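Local atomic coordinates of Vlm2 (PDB entry 6ECB), a protein that helps build the depsipeptide valinomycin as part of a non-ribosomal peptide synthetase, this thioesterase domain probably cyclising and releasing the finished chain. Residues E56-F64 against V282-C293. Residues are numbered along the deposited sequence; the frame is centred on the assembly and turned at random.
Sequences ELARHLKGF and VSEVAQLLDRHC
His-60 lies against the start of helix 281-293. Its CB rests on the methyl of Ala-286, 3.6 Å from Ala-286 CB. CG turns back beside the backbone N (chi1 -78°), which brings the ring against Val-282 and Ser-283. His-60 CD2 is 3.6 Å from Ser-283 CB, and the tip, His-60 NE2, is 4.1 Å from the same Ser-283 CB. At the other side of the ring, CE1 and ND1 lie over Val-282 CG1, a CH-pi contact to one face. His-60 ND1 also donates to Glu-56 O at 2.8 Å. That bond is nearly straight and in the ring plane, so it fixes the ring's rotation.

Leu-57 is a knob among Val-282, Val-285, Ala-286 and Leu-289. Leu-57 CD1 is 3.9 Å from Ala-286 CB.

Just past the end of helix 55-60, the backbone N-H groups of Lys-62 and Gly-63 point at the carboxylate of Asp-290. Asp-290 OD2 accepts from Lys-62 N at 2.9 Å through its syn lone pair. Asp-290 OD1 takes a weak bond from Gly-63 N. A water donates to both Asp-290 OD2 and His-60 O and accepts from Lys-62 NZ. The edge of the Phe-64 ring meets the carboxylate, with Phe-64 CE1 3.3 Å from Asp-290 OD1.

Segments 56-60 and 282-293 cross at -56°. Both helices pack on the central sheet of the alpha/beta-hydrolase fold: Leu-57, Leu-61 and Phe-64 reach strand 40-44, while Leu-289 and Cys-293 touch strand 237-241.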
loop_
_atom_site.group_PDB
_atom_site.type_symbol
_atom_site.label_atom_id
_atom_site.label_comp_id
_atom_site.label_asym_id
_atom_site.label_seq_id
_atom_site.Cartn_x
_atom_site.Cartn_y
_atom_site.Cartn_z
ATOM N N GLU A 56 -6.030 -3.790 8.511
ATOM C CA GLU A 56 -5.612 -4.371 9.781
ATOM C C GLU A 56 -4.575 -3.491 10.469
ATOM O O GLU A 56 -4.654 -3.274 11.688
ATOM C CB GLU A 56 -5.061 -5.779 9.579
ATOM C CG GLU A 56 -6.105 -6.844 9.374
ATOM C CD GLU A 56 -7.202 -6.856 10.472
ATOM O OE1 GLU A 56 -6.876 -6.899 11.683
ATOM O OE2 GLU A 56 -8.398 -6.800 10.097
ATOM N N LEU A 57 -3.625 -2.947 9.707
ATOM C CA LEU A 57 -2.642 -2.041 10.277
ATOM C C LEU A 57 -3.337 -0.840 10.889
ATOM O O LEU A 57 -3.077 -0.466 12.040
ATOM C CB LEU A 57 -1.642 -1.601 9.202
ATOM C CG LEU A 57 -0.610 -0.577 9.655
ATOM C CD1 LEU A 57 0.265 -1.081 10.791
ATOM C CD2 LEU A 57 0.256 -0.133 8.469
ATOM N N ALA A 58 -4.258 -0.250 10.143
ATOM C CA ALA A 58 -4.961 0.931 10.631
ATOM C C ALA A 58 -5.713 0.636 11.916
ATOM O O ALA A 58 -5.767 1.488 12.811
ATOM C CB ALA A 58 -5.921 1.447 9.566
ATOM N N ARG A 59 -6.281 -0.580 12.047
ATOM C CA ARG A 59 -7.024 -0.910 13.249
ATOM C C ARG A 59 -6.119 -1.091 14.458
ATOM O O ARG A 59 -6.602 -0.984 15.587
ATOM C CB ARG A 59 -7.850 -2.190 13.052
ATOM C CG ARG A 59 -9.059 -2.007 12.149
ATOM C CD ARG A 59 -10.154 -2.987 12.577
ATOM N NE ARG A 59 -9.629 -4.343 12.562
ATOM C CZ ARG A 59 -10.167 -5.379 13.192
ATOM N NH1 ARG A 59 -9.587 -6.565 13.090
ATOM N NH2 ARG A 59 -11.275 -5.247 13.912
ATOM N N HIS A 60 -4.844 -1.405 14.245
ATOM C CA HIS A 60 -3.936 -1.656 15.355
ATOM C C HIS A 60 -3.175 -0.413 15.808
ATOM O O HIS A 60 -2.690 -0.380 16.954
ATOM C CB HIS A 60 -2.927 -2.741 14.966
ATOM C CG HIS A 60 -3.487 -4.135 15.034
ATOM N ND1 HIS A 60 -4.241 -4.683 14.021
ATOM C CD2 HIS A 60 -3.389 -5.088 15.985
ATOM C CE1 HIS A 60 -4.588 -5.917 14.347
ATOM N NE2 HIS A 60 -4.081 -6.188 15.533
ATOM N N LEU A 61 -3.080 0.603 14.962
ATOM C CA LEU A 61 -2.370 1.820 15.335
ATOM C C LEU A 61 -3.092 2.550 16.448
ATOM O O LEU A 61 -4.317 2.709 16.426
ATOM C CB LEU A 61 -2.243 2.741 14.119
ATOM C CG LEU A 61 -1.339 2.216 13.025
ATOM C CD1 LEU A 61 -1.542 3.048 11.730
ATOM C CD2 LEU A 61 0.129 2.224 13.422
ATOM N N LYS A 62 -2.320 2.995 17.428
ATOM C CA LYS A 62 -2.851 3.743 18.550
ATOM C C LYS A 62 -2.337 5.168 18.624
ATOM O O LYS A 62 -2.903 5.971 19.375
ATOM C CB LYS A 62 -2.511 3.023 19.862
ATOM C CG LYS A 62 -3.166 1.651 19.947
ATOM C CD LYS A 62 -3.060 1.020 21.339
ATOM C CE LYS A 62 -2.567 -0.425 21.274
ATOM N NZ LYS A 62 -1.126 -0.521 20.854
ATOM N N GLY A 63 -1.292 5.498 17.885
ATOM C CA GLY A 63 -0.636 6.782 18.041
ATOM C C GLY A 63 -0.950 7.776 16.946
ATOM O O GLY A 63 -0.252 8.792 16.813
ATOM N N PHE A 64 -1.991 7.509 16.155
ATOM C CA PHE A 64 -2.300 8.333 14.999
ATOM C C PHE A 64 -3.740 8.809 15.073
ATOM O O PHE A 64 -4.596 8.190 15.717
ATOM C CB PHE A 64 -2.040 7.566 13.696
ATOM C CG PHE A 64 -0.600 7.262 13.482
ATOM C CD1 PHE A 64 -0.002 6.174 14.097
ATOM C CD2 PHE A 64 0.176 8.086 12.702
ATOM C CE1 PHE A 64 1.353 5.911 13.922
ATOM C CE2 PHE A 64 1.519 7.832 12.516
ATOM C CZ PHE A 64 2.114 6.746 13.111
ATOM N N VAL A 282 1.275 -7.769 12.368
ATOM C CA VAL A 282 0.874 -6.382 12.117
ATOM C C VAL A 282 0.728 -5.625 13.431
ATOM O O VAL A 282 0.916 -4.400 13.471
ATOM C CB VAL A 282 -0.409 -6.320 11.261
ATOM C CG1 VAL A 282 -1.636 -6.808 12.027
ATOM C CG2 VAL A 282 -0.621 -4.892 10.694
ATOM N N SER A 283 0.393 -6.315 14.529
ATOM C CA SER A 283 0.304 -5.605 15.798
ATOM C C SER A 283 1.658 -5.052 16.222
ATOM O O SER A 283 1.736 -3.971 16.820
ATOM C CB SER A 283 -0.263 -6.508 16.907
ATOM O OG SER A 283 0.590 -7.604 17.185
ATOM N N GLU A 284 2.740 -5.792 15.955
ATOM C CA GLU A 284 4.066 -5.303 16.310
ATOM C C GLU A 284 4.534 -4.232 15.332
ATOM O O GLU A 284 5.208 -3.271 15.734
ATOM C CB GLU A 284 5.065 -6.458 16.352
ATOM C CG GLU A 284 6.358 -6.090 17.063
ATOM C CD GLU A 284 7.208 -7.306 17.400
ATOM O OE1 GLU A 284 6.650 -8.427 17.480
ATOM O OE2 GLU A 284 8.433 -7.136 17.580
ATOM N N VAL A 285 4.194 -4.384 14.051
ATOM C CA VAL A 285 4.454 -3.330 13.078
ATOM C C VAL A 285 3.789 -2.036 13.521
ATOM O O VAL A 285 4.405 -0.965 13.517
ATOM C CB VAL A 285 3.954 -3.747 11.688
ATOM C CG1 VAL A 285 4.104 -2.609 10.695
ATOM C CG2 VAL A 285 4.692 -4.993 11.211
ATOM N N ALA A 286 2.519 -2.124 13.928
ATOM C CA ALA A 286 1.787 -0.951 14.397
ATOM C C ALA A 286 2.453 -0.326 15.617
ATOM O O ALA A 286 2.569 0.902 15.706
ATOM C CB ALA A 286 0.328 -1.336 14.732
ATOM N N GLN A 287 2.875 -1.152 16.584
ATOM C CA GLN A 287 3.540 -0.641 17.778
ATOM C C GLN A 287 4.791 0.141 17.410
ATOM O O GLN A 287 5.087 1.180 18.015
ATOM C CB GLN A 287 3.875 -1.808 18.712
ATOM C CG GLN A 287 4.671 -1.457 19.938
ATOM C CD GLN A 287 4.753 -2.633 20.916
ATOM O OE1 GLN A 287 3.730 -3.240 21.268
ATOM N NE2 GLN A 287 5.972 -2.967 21.343
ATOM N N LEU A 288 5.540 -0.345 16.414
ATOM C CA LEU A 288 6.768 0.325 15.998
ATOM C C LEU A 288 6.483 1.606 15.218
ATOM O O LEU A 288 7.210 2.602 15.373
ATOM C CB LEU A 288 7.623 -0.652 15.185
ATOM C CG LEU A 288 8.274 -1.718 16.069
ATOM C CD1 LEU A 288 8.774 -2.908 15.267
ATOM C CD2 LEU A 288 9.406 -1.115 16.858
ATOM N N LEU A 289 5.456 1.610 14.360
ATOM C CA LEU A 289 5.052 2.868 13.724
ATOM C C LEU A 289 4.614 3.876 14.771
ATOM O O LEU A 289 4.952 5.066 14.690
ATOM C CB LEU A 289 3.901 2.660 12.735
ATOM C CG LEU A 289 4.199 2.591 11.257
ATOM C CD1 LEU A 289 5.021 1.349 10.988
ATOM C CD2 LEU A 289 2.890 2.560 10.459
ATOM N N ASP A 290 3.850 3.420 15.761
ATOM C CA ASP A 290 3.444 4.309 16.841
ATOM C C ASP A 290 4.663 4.898 17.534
ATOM O O ASP A 290 4.728 6.106 17.795
ATOM C CB ASP A 290 2.598 3.569 17.874
ATOM C CG ASP A 290 1.160 3.349 17.450
ATOM O OD1 ASP A 290 0.660 4.009 16.526
ATOM O OD2 ASP A 290 0.502 2.492 18.110
ATOM N N ARG A 291 5.636 4.045 17.858
ATOM C CA ARG A 291 6.793 4.492 18.629
ATOM C C ARG A 291 7.647 5.471 17.840
ATOM O O ARG A 291 8.125 6.471 18.393
ATOM C CB ARG A 291 7.642 3.289 19.040
ATOM C CG ARG A 291 8.925 3.654 19.793
ATOM C CD ARG A 291 9.758 2.402 20.103
ATOM N NE ARG A 291 8.919 1.294 20.566
ATOM C CZ ARG A 291 9.314 0.025 20.628
ATOM N NH1 ARG A 291 10.547 -0.313 20.263
ATOM N NH2 ARG A 291 8.470 -0.909 21.052
ATOM N N HIS A 292 7.888 5.173 16.561
ATOM C CA HIS A 292 8.816 5.953 15.761
ATOM C C HIS A 292 8.179 7.153 15.086
ATOM O O HIS A 292 8.877 8.153 14.862
ATOM C CB HIS A 292 9.476 5.066 14.709
ATOM C CG HIS A 292 10.475 4.126 15.284
ATOM N ND1 HIS A 292 11.791 4.480 15.497
ATOM C CD2 HIS A 292 10.353 2.847 15.705
ATOM C CE1 HIS A 292 12.435 3.455 16.024
ATOM N NE2 HIS A 292 11.588 2.452 16.161
ATOM N N CYS A 293 6.886 7.090 14.768
ATOM C CA CYS A 293 6.232 8.115 13.967
ATOM C C CYS A 293 4.993 8.716 14.593
ATOM O O CYS A 293 4.579 9.796 14.163
ATOM C CB CYS A 293 5.849 7.556 12.595
ATOM S SG CYS A 293 7.300 7.079 11.613
HETATM O O HOH W 1 -0.147 -0.144 18.096
#